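Local coordinates for protein metallo-beta-lactamase FIM-1 (PDB 6V3Q) that probably hydrolyses the ring of beta-lactam antibiotics with the help of bound zinc, giving substituted beta-amino acids and so antibiotic resistance, at residues Gln4-Val8 with His27-His33; Ile74-Phe79 with Ile98-Ala102; Ala103-Met109 with Arg147-Val151; Val137-Pro141 with Ala191-Phe196; Gly170-Leu174 with Leu221-Ala225. All coordinates share one frame; numbering follows the deposited sequence.

Interaction 1 of 5, residues Gln4-Val8 with His27-His33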
# COMPACT_ATOMS: atom_id res chain seq x y z
N GLN A 4 6.55 10.79 -6.42
CA GLN A 4 6.34 9.47 -5.84
C GLN A 4 7.53 9.12 -4.96
O GLN A 4 8.41 8.35 -5.39
CB GLN A 4 6.14 8.42 -6.93
CG GLN A 4 4.79 8.46 -7.61
CD GLN A 4 4.71 7.50 -8.78
OE1 GLN A 4 5.17 7.80 -9.88
NE2 GLN A 4 4.11 6.33 -8.55
N PRO A 5 7.60 9.64 -3.74
CA PRO A 5 8.79 9.41 -2.91
C PRO A 5 8.83 7.98 -2.39
O PRO A 5 7.80 7.40 -2.06
CB PRO A 5 8.63 10.42 -1.77
CG PRO A 5 7.47 11.31 -2.16
CD PRO A 5 6.61 10.46 -3.04
N LYS A 6 10.04 7.43 -2.31
CA LYS A 6 10.20 6.09 -1.77
C LYS A 6 9.99 6.08 -0.26
O LYS A 6 9.29 5.21 0.28
CB LYS A 6 11.57 5.52 -2.13
CG LYS A 6 11.71 4.04 -1.79
CD LYS A 6 13.14 3.55 -1.92
CE LYS A 6 13.23 2.07 -1.60
NZ LYS A 6 14.64 1.61 -1.42
N ASP A 7 10.59 7.04 0.44
CA ASP A 7 10.53 7.12 1.90
C ASP A 7 9.82 8.40 2.31
O ASP A 7 10.25 9.50 1.93
CB ASP A 7 11.93 7.05 2.51
CG ASP A 7 12.73 5.86 2.02
OD1 ASP A 7 13.66 6.05 1.21
OD2 ASP A 7 12.42 4.72 2.43
N VAL A 8 8.75 8.26 3.08
CA VAL A 8 7.95 9.39 3.56
C VAL A 8 8.20 9.57 5.05
O VAL A 8 8.28 8.58 5.79
CB VAL A 8 6.46 9.17 3.25
CG1 VAL A 8 6.13 7.69 3.33
CG2 VAL A 8 5.58 9.97 4.19
N HIS A 27 7.54 1.03 2.63
CA HIS A 27 7.56 1.00 1.18
C HIS A 27 7.44 -0.44 0.69
O HIS A 27 8.16 -1.33 1.16
CB HIS A 27 8.85 1.64 0.66
CG HIS A 27 9.16 1.32 -0.77
ND1 HIS A 27 8.58 1.97 -1.83
CD2 HIS A 27 10.01 0.41 -1.31
CE1 HIS A 27 9.05 1.48 -2.97
NE2 HIS A 27 9.92 0.53 -2.68
N MET A 28 6.54 -0.67 -0.26
CA MET A 28 6.33 -1.99 -0.83
C MET A 28 6.89 -2.03 -2.25
O MET A 28 7.23 -1.01 -2.84
CB MET A 28 4.85 -2.37 -0.80
CG MET A 28 4.21 -2.24 0.59
SD MET A 28 4.04 -3.79 1.50
CE MET A 28 5.74 -4.28 1.76
N GLU A 29 6.99 -3.25 -2.78
CA GLU A 29 7.61 -3.43 -4.10
C GLU A 29 6.76 -2.84 -5.22
O GLU A 29 7.30 -2.41 -6.24
CB GLU A 29 7.89 -4.90 -4.38
CG GLU A 29 9.25 -5.38 -3.89
CD GLU A 29 9.75 -6.59 -4.66
OE1 GLU A 29 9.24 -6.84 -5.77
OE2 GLU A 29 10.65 -7.29 -4.16
N ASN A 30 5.44 -2.81 -5.05
CA ASN A 30 4.58 -2.13 -6.02
C ASN A 30 4.56 -0.62 -5.81
O ASN A 30 3.72 0.06 -6.40
CB ASN A 30 3.16 -2.69 -5.97
CG ASN A 30 2.53 -2.59 -4.59
OD1 ASN A 30 2.97 -1.83 -3.74
ND2 ASN A 30 1.47 -3.37 -4.38
N TRP A 31 5.47 -0.10 -4.98
CA TRP A 31 5.63 1.32 -4.66
C TRP A 31 4.44 1.91 -3.94
O TRP A 31 4.31 3.14 -3.88
CB TRP A 31 5.96 2.14 -5.91
CG TRP A 31 7.38 2.01 -6.28
CD1 TRP A 31 7.97 0.95 -6.90
CD2 TRP A 31 8.43 2.95 -6.01
NE1 TRP A 31 9.32 1.18 -7.06
CE2 TRP A 31 9.62 2.40 -6.51
CE3 TRP A 31 8.46 4.20 -5.40
CZ2 TRP A 31 10.84 3.07 -6.43
CZ3 TRP A 31 9.67 4.86 -5.31
CH2 TRP A 31 10.84 4.30 -5.82
N GLY A 32 3.57 1.08 -3.38
CA GLY A 32 2.60 1.55 -2.42
C GLY A 32 3.21 1.64 -1.03
O GLY A 32 4.38 1.32 -0.81
N HIS A 33 2.40 2.09 -0.09
CA HIS A 33 2.81 2.16 1.31
C HIS A 33 1.74 1.53 2.17
O HIS A 33 0.55 1.56 1.83
CB HIS A 33 3.06 3.61 1.76
CG HIS A 33 4.23 4.28 1.08
ND1 HIS A 33 4.11 4.96 -0.11
CD2 HIS A 33 5.53 4.38 1.44
CE1 HIS A 33 5.29 5.44 -0.46
NE2 HIS A 33 6.17 5.10 0.47
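The irregular backbone of 4-8 passes K6 beside H27, their CA atoms 6.4 Å apart, just before the type I beta turn from M28 to W31. Three aromatic rings from 27-33 receive the N-terminal segment. K6 makes the largest contribution from its side: its CG sits almost squarely over the face of H27, 3.8 Å from the ring centroid and 8° off the normal, a CH-pi contact. With CG anti to the backbone N (chi1 -171°) and the chain extended beyond it, the lysine runs on across that face, bringing CE to 3.6 Å from H27 CD2. Its CB rests against the indole, 3.8 Å from W31 CZ3. The two rings brace each other, H27 CE1 standing over the centre of the W31 face, and the carbonyl Q4 O lies 3.7 Å from W31 CZ3. The polar link is H33 NE2 to K6 O, 3.1 Å long and close to straight at 163°; the oxygen lies near the imidazole plane, while the NH meets it from above the carbonyl plane. V8 CG1 makes an off-centre, oblique CH-pi contact with the same imidazole. Within the loop, N30 OD1 accepts G32 N in an Asx turn. The indole nitrogen W31 NE1 donates to S169 O of the second subunit, and E29 bonds T172 of that subunit. The contact thus ties the segment leading into strand 11-16 to the connection between strands 19-27 and 33-43, with V8 and H33 both packing on M25 of strand 19-27.

Interaction 2 of 5, residues Ile74-Phe79 with Ile98-Ala102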
# COMPACT_ATOMS: atom_id res chain seq x y z
N ILE A 74 11.69 10.68 24.83
CA ILE A 74 11.23 9.34 25.16
C ILE A 74 12.22 8.69 26.11
O ILE A 74 13.43 8.70 25.87
CB ILE A 74 11.05 8.51 23.88
CG1 ILE A 74 9.87 9.03 23.05
CG2 ILE A 74 10.87 7.03 24.21
CD1 ILE A 74 9.80 8.44 21.66
N ARG A 75 11.70 8.15 27.22
CA ARG A 75 12.53 7.42 28.17
C ARG A 75 12.11 5.98 28.36
O ARG A 75 12.92 5.17 28.80
CB ARG A 75 12.52 8.12 29.54
CG ARG A 75 13.43 9.33 29.60
CD ARG A 75 14.84 8.95 29.18
NE ARG A 75 15.66 10.13 28.88
CZ ARG A 75 16.31 10.82 29.80
NH1 ARG A 75 17.03 11.88 29.44
NH2 ARG A 75 16.25 10.47 31.08
N TRP A 76 10.86 5.64 28.03
CA TRP A 76 10.37 4.28 28.17
C TRP A 76 9.63 3.89 26.90
O TRP A 76 9.08 4.75 26.20
CB TRP A 76 9.46 4.13 29.39
CG TRP A 76 9.99 4.80 30.61
CD1 TRP A 76 10.79 4.24 31.57
CD2 TRP A 76 9.78 6.16 31.01
NE1 TRP A 76 11.09 5.18 32.54
CE2 TRP A 76 10.48 6.36 32.21
CE3 TRP A 76 9.07 7.23 30.45
CZ2 TRP A 76 10.48 7.59 32.88
CZ3 TRP A 76 9.07 8.44 31.11
CH2 TRP A 76 9.77 8.61 32.31
N ALA A 77 9.60 2.59 26.62
CA ALA A 77 8.93 2.09 25.44
C ALA A 77 8.36 0.71 25.73
O ALA A 77 8.96 -0.09 26.46
CB ALA A 77 9.87 2.03 24.23
N VAL A 78 7.18 0.44 25.17
CA VAL A 78 6.53 -0.86 25.26
C VAL A 78 6.00 -1.21 23.87
O VAL A 78 5.66 -0.34 23.08
CB VAL A 78 5.40 -0.87 26.31
CG1 VAL A 78 4.30 0.11 25.92
CG2 VAL A 78 4.85 -2.27 26.51
N PHE A 79 5.97 -2.50 23.58
CA PHE A 79 5.57 -2.99 22.27
C PHE A 79 4.48 -4.04 22.45
O PHE A 79 4.49 -4.82 23.40
CB PHE A 79 6.76 -3.58 21.52
CG PHE A 79 8.06 -2.86 21.80
CD1 PHE A 79 8.31 -1.61 21.27
CD2 PHE A 79 9.01 -3.44 22.62
CE1 PHE A 79 9.49 -0.95 21.54
CE2 PHE A 79 10.20 -2.78 22.90
CZ PHE A 79 10.44 -1.54 22.36
N ILE A 98 16.88 3.86 25.98
CA ILE A 98 15.48 3.80 26.36
C ILE A 98 15.23 2.51 27.14
O ILE A 98 15.79 1.45 26.82
CB ILE A 98 14.58 3.88 25.12
CG1 ILE A 98 15.08 4.94 24.15
CG2 ILE A 98 13.14 4.17 25.52
CD1 ILE A 98 15.08 6.33 24.72
N VAL A 99 14.41 2.60 28.18
CA VAL A 99 13.98 1.41 28.92
C VAL A 99 12.83 0.77 28.16
O VAL A 99 11.77 1.39 27.98
CB VAL A 99 13.57 1.77 30.35
CG1 VAL A 99 13.40 0.51 31.18
CG2 VAL A 99 14.60 2.71 30.99
N THR A 100 13.03 -0.46 27.70
CA THR A 100 12.09 -1.12 26.81
C THR A 100 11.43 -2.30 27.51
O THR A 100 12.08 -3.05 28.24
CB THR A 100 12.78 -1.59 25.53
OG1 THR A 100 13.79 -2.56 25.86
CG2 THR A 100 13.44 -0.42 24.82
N TYR A 101 10.13 -2.46 27.27
CA TYR A 101 9.34 -3.54 27.85
C TYR A 101 8.57 -4.27 26.75
O TYR A 101 8.19 -3.68 25.74
CB TYR A 101 8.34 -3.03 28.89
CG TYR A 101 8.94 -2.40 30.12
CD1 TYR A 101 9.06 -3.12 31.30
CD2 TYR A 101 9.38 -1.09 30.11
CE1 TYR A 101 9.60 -2.55 32.44
CE2 TYR A 101 9.92 -0.50 31.24
CZ TYR A 101 10.03 -1.24 32.40
OH TYR A 101 10.57 -0.66 33.53
N ALA A 102 8.35 -5.56 26.97
CA ALA A 102 7.47 -6.35 26.12
C ALA A 102 7.01 -7.57 26.89
O ALA A 102 7.60 -7.93 27.92
CB ALA A 102 8.15 -6.76 24.81
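W76 and V99 project together from neighbouring parallel strands of the larger sheet in the metallo-beta-lactamase sandwich; helices 84-87 and 90-95 lie between the two strands in sequence, making a beta-alpha-beta crossover. The strand segments run 16° apart, and their NH groups and carbonyls alternate in the parallel ladder: V99 N to R75 O, A77 N to V99 O and Y101 N to A77 O, with a weak last rung from F79 N to Y101 O. W76, V78, V99 and Y101 share one face. There W76 CD1 touches V99 CB at 3.9 Å, while R75 CB covers one face of the indole and K43 makes a cation-pi contact with it. The Y101 ring turns its edge to A77 O, and V78 CG2 leans on Y101 CB. On the other face, small A77 sits beside T100, meets I98 CG2 through its CB at 4.1 Å, and packs on L93 of helix 90-95. I98 brings CG2 to 3.9 Å from I74 CG2, while CD1 presses on the I74 carbonyl. F79, two residues before the zinc ligand H81, sets its ring against T100, CE2 being 3.9 Å from T100 CB, and also packs on V90 and L93. T100 OG1 bonds to E119 N. F79 CD2 lies 3.2 Å from Y101 O, the same carbonyl that takes the weak F79 N bond.

Interaction 3 of 5, residues Ala103-Met109 with Arg147-Val151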
# COMPACT_ATOMS: atom_id res chain seq x y z
N ALA A 103 5.95 -8.20 26.40
CA ALA A 103 5.49 -9.45 26.99
C ALA A 103 6.60 -10.50 26.90
O ALA A 103 7.40 -10.50 25.96
CB ALA A 103 4.24 -9.95 26.27
N ALA A 104 6.66 -11.37 27.91
CA ALA A 104 7.71 -12.40 27.93
C ALA A 104 7.69 -13.22 26.66
O ALA A 104 8.74 -13.54 26.10
CB ALA A 104 7.54 -13.29 29.16
N ASP A 105 6.49 -13.54 26.16
CA ASP A 105 6.37 -14.29 24.92
C ASP A 105 6.88 -13.48 23.73
O ASP A 105 7.46 -14.05 22.80
CB ASP A 105 4.92 -14.71 24.70
CG ASP A 105 4.80 -15.86 23.73
OD1 ASP A 105 5.82 -16.53 23.47
OD2 ASP A 105 3.68 -16.10 23.23
N SER A 106 6.67 -12.16 23.74
CA SER A 106 7.14 -11.33 22.64
C SER A 106 8.66 -11.29 22.61
O SER A 106 9.27 -11.25 21.53
CB SER A 106 6.57 -9.93 22.76
OG SER A 106 5.16 -9.93 22.58
N ASN A 107 9.30 -11.29 23.78
CA ASN A 107 10.76 -11.26 23.83
C ASN A 107 11.37 -12.60 23.43
O ASN A 107 12.50 -12.63 22.92
CB ASN A 107 11.23 -10.86 25.23
CG ASN A 107 11.08 -9.37 25.47
OD1 ASN A 107 11.06 -8.58 24.53
ND2 ASN A 107 10.99 -8.98 26.74
N ARG A 108 10.65 -13.70 23.65
CA ARG A 108 11.19 -15.01 23.32
C ARG A 108 11.17 -15.27 21.82
O ARG A 108 12.10 -15.89 21.28
CB ARG A 108 10.41 -16.10 24.06
CG ARG A 108 10.62 -16.11 25.56
CD ARG A 108 9.97 -17.34 26.16
NE ARG A 108 8.56 -17.43 25.80
CZ ARG A 108 7.85 -18.55 25.82
NH1 ARG A 108 8.41 -19.69 26.18
NH2 ARG A 108 6.57 -18.52 25.47
N MET A 109 10.14 -14.80 21.12
CA MET A 109 9.97 -15.07 19.70
C MET A 109 10.45 -13.93 18.81
O MET A 109 10.28 -14.00 17.59
CB MET A 109 8.50 -15.39 19.39
CG MET A 109 7.57 -14.19 19.51
SD MET A 109 5.88 -14.59 19.01
CE MET A 109 5.44 -15.80 20.25
N ARG A 147 -0.01 -14.95 19.30
CA ARG A 147 -0.11 -15.56 20.63
C ARG A 147 0.28 -14.58 21.72
O ARG A 147 -0.18 -14.72 22.87
CB ARG A 147 0.79 -16.80 20.70
CG ARG A 147 0.36 -17.83 21.73
CD ARG A 147 1.50 -18.75 22.17
NE ARG A 147 2.33 -19.21 21.06
CZ ARG A 147 3.64 -19.01 20.97
NH1 ARG A 147 4.28 -18.37 21.93
NH2 ARG A 147 4.32 -19.47 19.93
N ASP A 148 1.09 -13.58 21.40
CA ASP A 148 1.71 -12.73 22.39
C ASP A 148 1.16 -11.31 22.44
O ASP A 148 1.67 -10.50 23.22
CB ASP A 148 3.22 -12.65 22.14
CG ASP A 148 3.55 -12.12 20.76
OD1 ASP A 148 3.01 -12.65 19.77
OD2 ASP A 148 4.33 -11.15 20.66
N ASN A 149 0.14 -10.99 21.65
CA ASN A 149 -0.30 -9.60 21.55
C ASN A 149 -0.86 -9.10 22.87
O ASN A 149 -1.56 -9.82 23.59
CB ASN A 149 -1.34 -9.42 20.44
CG ASN A 149 -2.52 -10.39 20.55
OD1 ASN A 149 -3.23 -10.62 19.56
ND2 ASN A 149 -2.75 -10.94 21.73
N ILE A 150 -0.53 -7.85 23.21
CA ILE A 150 -1.06 -7.16 24.37
C ILE A 150 -1.60 -5.82 23.90
O ILE A 150 -1.33 -5.37 22.79
CB ILE A 150 -0.00 -6.97 25.48
CG1 ILE A 150 1.16 -6.13 24.95
CG2 ILE A 150 0.50 -8.32 25.98
CD1 ILE A 150 2.20 -5.81 25.99
N VAL A 151 -2.38 -5.17 24.77
CA VAL A 151 -2.96 -3.87 24.46
C VAL A 151 -2.56 -2.87 25.54
O VAL A 151 -2.12 -3.24 26.64
CB VAL A 151 -4.50 -3.93 24.33
CG1 VAL A 151 -4.90 -4.99 23.31
CG2 VAL A 151 -5.14 -4.19 25.69
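In the second shell of the zinc site, D148 joins the loop 147-151 to the short helix 104-108 through S106. S106 OG donates to D148 OD2 over 2.4 Å, a bond modelled so short that its exact length is doubtful. The same carboxylate oxygen also accepts A82 N, and T146 OG1 bonds the other one, OD1; gripped from three residues, the group has little freedom to rotate. D148 CG lies between the backbone N and the carbonyl carbon (chi1 59°), the crowded position, which turns the carboxylate to the helix and beside the zinc ligand H81. M109 SD packs on D148 OD1 at 3.5 Å. Toward the surface D105 carries a second link, a salt bridge. R147 crosses it at about a right angle, NH1 coming 2.7 Å from D105 OD2 with a hydrogen bond that is weak (123°), the carboxylate and guanidinium planes being 30° apart. R108 NH2 binds D105 OD1 at 2.9 Å from above the carboxylate plane. One aspartate therefore holds both arginines, probably offsetting their mutual repulsion, and M109 CE rests on R147 NH1 at 3.3 Å. At the helix start A103 CB touches I150 CG2, a small apolar patch. Buried carboxylate, serine and backbone NH next to a zinc-bound histidine make up a second-shell arrangement of the metallo-beta-lactamase active site.

Interaction 4 of 5, residues Val137-Pro141 with Ala191-Phe196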
# COMPACT_ATOMS: atom_id res chain seq x y z
N VAL A 137 -2.24 1.67 31.23
CA VAL A 137 -2.55 0.34 31.72
C VAL A 137 -2.21 -0.64 30.61
O VAL A 137 -2.82 -0.60 29.53
CB VAL A 137 -4.01 0.20 32.17
CG1 VAL A 137 -4.33 -1.25 32.50
CG2 VAL A 137 -4.28 1.08 33.38
N ILE A 138 -1.22 -1.49 30.84
CA ILE A 138 -0.85 -2.53 29.89
C ILE A 138 -1.61 -3.79 30.26
O ILE A 138 -1.49 -4.29 31.39
CB ILE A 138 0.67 -2.76 29.90
CG1 ILE A 138 1.41 -1.47 29.53
CG2 ILE A 138 1.03 -3.87 28.92
CD1 ILE A 138 2.88 -1.49 29.85
N PHE A 139 -2.39 -4.30 29.32
CA PHE A 139 -3.33 -5.39 29.56
C PHE A 139 -3.04 -6.55 28.62
O PHE A 139 -2.75 -6.34 27.44
CB PHE A 139 -4.77 -4.89 29.37
CG PHE A 139 -5.82 -5.94 29.62
CD1 PHE A 139 -6.06 -6.41 30.89
CD2 PHE A 139 -6.57 -6.44 28.57
CE1 PHE A 139 -7.04 -7.37 31.12
CE2 PHE A 139 -7.54 -7.40 28.78
CZ PHE A 139 -7.77 -7.87 30.06
N ASP A 140 -3.11 -7.76 29.16
CA ASP A 140 -2.86 -8.98 28.40
C ASP A 140 -4.18 -9.72 28.19
O ASP A 140 -4.68 -10.36 29.12
CB ASP A 140 -1.85 -9.88 29.12
CG ASP A 140 -1.57 -11.17 28.38
OD1 ASP A 140 -1.86 -11.25 27.16
OD2 ASP A 140 -1.06 -12.12 29.00
N PRO A 141 -4.77 -9.67 26.99
CA PRO A 141 -6.08 -10.29 26.77
C PRO A 141 -6.03 -11.73 26.28
O PRO A 141 -7.10 -12.33 26.10
CB PRO A 141 -6.68 -9.38 25.70
CG PRO A 141 -5.50 -8.99 24.87
CD PRO A 141 -4.31 -8.93 25.81
N ALA A 191 -12.47 -9.28 25.91
CA ALA A 191 -11.81 -9.03 27.18
C ALA A 191 -11.28 -7.60 27.26
O ALA A 191 -11.29 -6.99 28.33
CB ALA A 191 -10.67 -10.04 27.39
N VAL A 192 -10.80 -7.07 26.13
CA VAL A 192 -10.34 -5.68 26.11
C VAL A 192 -11.52 -4.74 26.28
O VAL A 192 -11.46 -3.78 27.06
CB VAL A 192 -9.58 -5.39 24.80
CG1 VAL A 192 -9.18 -3.92 24.72
CG2 VAL A 192 -8.36 -6.30 24.69
N ALA A 193 -12.62 -5.00 25.56
CA ALA A 193 -13.79 -4.14 25.66
C ALA A 193 -14.36 -4.13 27.07
O ALA A 193 -14.91 -3.11 27.51
CB ALA A 193 -14.86 -4.61 24.67
N GLN A 194 -14.24 -5.24 27.79
CA GLN A 194 -14.76 -5.30 29.15
C GLN A 194 -13.80 -4.68 30.16
O GLN A 194 -14.24 -4.12 31.17
CB GLN A 194 -15.07 -6.75 29.53
CG GLN A 194 -15.89 -6.89 30.79
CD GLN A 194 -16.32 -8.33 31.04
OE1 GLN A 194 -16.37 -9.14 30.12
NE2 GLN A 194 -16.63 -8.65 32.29
N ARG A 195 -12.49 -4.77 29.91
CA ARG A 195 -11.52 -4.16 30.81
C ARG A 195 -11.58 -2.63 30.72
O ARG A 195 -11.50 -1.94 31.75
CB ARG A 195 -10.11 -4.66 30.50
CG ARG A 195 -9.01 -4.01 31.32
CD ARG A 195 -9.24 -4.18 32.81
NE ARG A 195 -8.14 -3.63 33.60
CZ ARG A 195 -8.00 -2.34 33.89
NH1 ARG A 195 -8.89 -1.46 33.46
NH2 ARG A 195 -6.96 -1.94 34.61
N PHE A 196 -11.71 -2.09 29.52
CA PHE A 196 -11.84 -0.65 29.31
C PHE A 196 -13.25 -0.35 28.79
O PHE A 196 -13.43 0.09 27.65
CB PHE A 196 -10.77 -0.15 28.35
CG PHE A 196 -9.37 -0.58 28.71
CD1 PHE A 196 -8.74 -0.07 29.83
CD2 PHE A 196 -8.70 -1.49 27.92
CE1 PHE A 196 -7.45 -0.47 30.16
CE2 PHE A 196 -7.41 -1.90 28.24
CZ PHE A 196 -6.79 -1.39 29.36
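A191 O accepts R195 N of its own helical turn at 3.0 Å and lies obliquely to the F139 ring, F139 CE2 standing 3.8 Å away. The contact itself is otherwise apolar: the strand 137-139 lies against the end of helix 185-195, the segment axes 11.0 Å apart and running roughly antiparallel. F139 is the central side chain. With CG anti to the backbone N (chi1 -180°), it projects from the strand so that R195 CG stands over its face, 3.9 Å from the ring centroid and 15° off the normal, a CH-pi contact. That methylene also lies over the centre of the F196 ring, so the aliphatic part of the arginine packs on two aromatic faces. A bend at chi2 of R195 then turns the guanidinium to V137, NH2 coming 3.4 Å from V137 CG1; its plane stands at 67° to the F139 ring. F196 and V137 interdigitate from opposing sides, F196 CE1 standing 4.0 Å from V137 CG1, while F196 CZ meets F139 CB. At the P141 end of the contact, P141 and V192 are aligned, with P141 CB 3.7 Å from V192 CG2. V151 of strand 151-154 touches F139, V192 and F196, and V160 of strand 159-161 touches V192 and F196; helix 213-226 flanks V192 with F215.

Interaction 5 of 5, residues Gly170-Leu174 with Leu221-Ala225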
# COMPACT_ATOMS: atom_id res chain seq x y z
N GLY A 170 -13.74 -0.45 8.47
CA GLY A 170 -13.99 -0.83 7.10
C GLY A 170 -13.46 -2.19 6.72
O GLY A 170 -13.63 -2.61 5.57
N SER A 171 -12.82 -2.89 7.65
CA SER A 171 -12.25 -4.19 7.34
C SER A 171 -13.35 -5.22 7.12
O SER A 171 -14.36 -5.24 7.82
CB SER A 171 -11.33 -4.65 8.48
OG SER A 171 -10.37 -3.65 8.77
N THR A 172 -13.14 -6.08 6.12
CA THR A 172 -14.01 -7.22 5.87
C THR A 172 -13.31 -8.55 6.08
O THR A 172 -13.92 -9.60 5.82
CB THR A 172 -14.59 -7.16 4.45
OG1 THR A 172 -13.54 -7.31 3.49
CG2 THR A 172 -15.31 -5.83 4.21
N SER A 173 -12.06 -8.55 6.55
CA SER A 173 -11.32 -9.77 6.84
C SER A 173 -10.41 -9.51 8.04
O SER A 173 -10.21 -8.37 8.46
CB SER A 173 -10.50 -10.23 5.63
OG SER A 173 -9.40 -9.38 5.39
N LEU A 174 -9.86 -10.60 8.59
CA LEU A 174 -8.96 -10.50 9.72
C LEU A 174 -7.53 -10.13 9.31
O LEU A 174 -6.71 -9.83 10.18
CB LEU A 174 -8.95 -11.81 10.51
CG LEU A 174 -10.16 -12.06 11.41
CD1 LEU A 174 -10.16 -13.46 11.99
CD2 LEU A 174 -10.22 -11.02 12.52
N LEU A 221 -15.86 -10.50 12.85
CA LEU A 221 -14.94 -11.07 11.87
C LEU A 221 -14.20 -12.28 12.44
O LEU A 221 -13.94 -13.24 11.71
CB LEU A 221 -13.95 -10.01 11.41
CG LEU A 221 -14.41 -9.04 10.32
CD1 LEU A 221 -13.39 -7.94 10.08
CD2 LEU A 221 -14.68 -9.81 9.03
N ALA A 222 -13.86 -12.25 13.73
CA ALA A 222 -13.17 -13.38 14.34
C ALA A 222 -14.13 -14.54 14.60
O ALA A 222 -13.74 -15.71 14.45
CB ALA A 222 -12.51 -12.95 15.65
N GLU A 223 -15.36 -14.24 15.00
CA GLU A 223 -16.36 -15.29 15.20
C GLU A 223 -16.61 -16.05 13.90
O GLU A 223 -16.62 -17.29 13.89
CB GLU A 223 -17.66 -14.66 15.72
CG GLU A 223 -18.84 -15.60 15.80
CD GLU A 223 -20.06 -14.93 16.41
OE1 GLU A 223 -19.89 -14.10 17.31
OE2 GLU A 223 -21.19 -15.24 15.97
N LYS A 224 -16.80 -15.32 12.81
CA LYS A 224 -17.06 -15.95 11.51
C LYS A 224 -15.89 -16.83 11.07
O LYS A 224 -16.09 -17.90 10.49
CB LYS A 224 -17.35 -14.86 10.48
CG LYS A 224 -17.18 -15.27 9.02
CD LYS A 224 -17.28 -14.03 8.13
CE LYS A 224 -16.60 -14.24 6.79
NZ LYS A 224 -16.28 -12.94 6.13
N ALA A 225 -14.66 -16.39 11.36
CA ALA A 225 -13.49 -17.17 10.97
C ALA A 225 -13.26 -18.37 11.87
O ALA A 225 -12.63 -19.35 11.44
CB ALA A 225 -12.25 -16.28 10.96
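Apolar packing carries most of the contact between the loop 170-174 and helix 213-226. L174 and L221 interleave head to tail, L174 CD2 coming 4.0 Å from L221 CB. The other branch, L174 CD1, runs on along the helix to A225 CB at 3.7 Å, while A222 lies alongside; W185 of helix 185-195 touches both L174 and A222. A second set of contacts sets methyls on backbone oxygens. L221, whose CG stands anti to the carbonyl carbon (chi1 -82°), directs its forked end into the curve of the loop: CD2 lies 3.3 Å from T172 O, and CD1 sits 3.7 Å from S171 O and 3.6 Å from S173 O. The extended K224 keeps NZ 4.1 Å from T172 O, without a hydrogen bond. The loop's polar groups are served elsewhere: S173 O by R167 NE, S171 OG by P168 O, and T172 OG1 by E29 of the second subunit. The helix therefore holds the loop mainly through apolar packing and methyl-to-carbonyl contacts, whereas the hydrogen bonds to R167, P168 and the second subunit are likely to restrain the loop itself.

How the interactions relate
Interactions 2, 3 and 4 form a continuous belt through the protein. A102 CB of interaction 2 packs on N107 OD1 of interaction 3 at 3.4 Å, strand 99-102 being followed at once by helix 104-108, with A103 at its N-cap; V151 O of interaction 3 probably accepts F139 N of interaction 4 at 2.9 Å, and V78 touches I138 between the two sheets. The zinc ion lies about 8 Å from the side chain of D148, about 11 Å from those of F79 and L174, and about 13 Å from that of P141. Interactions 1 and 5, centres 27 Å apart within one chain, meet across the subunit interface, where E29 of one copy bonds T172 of the other.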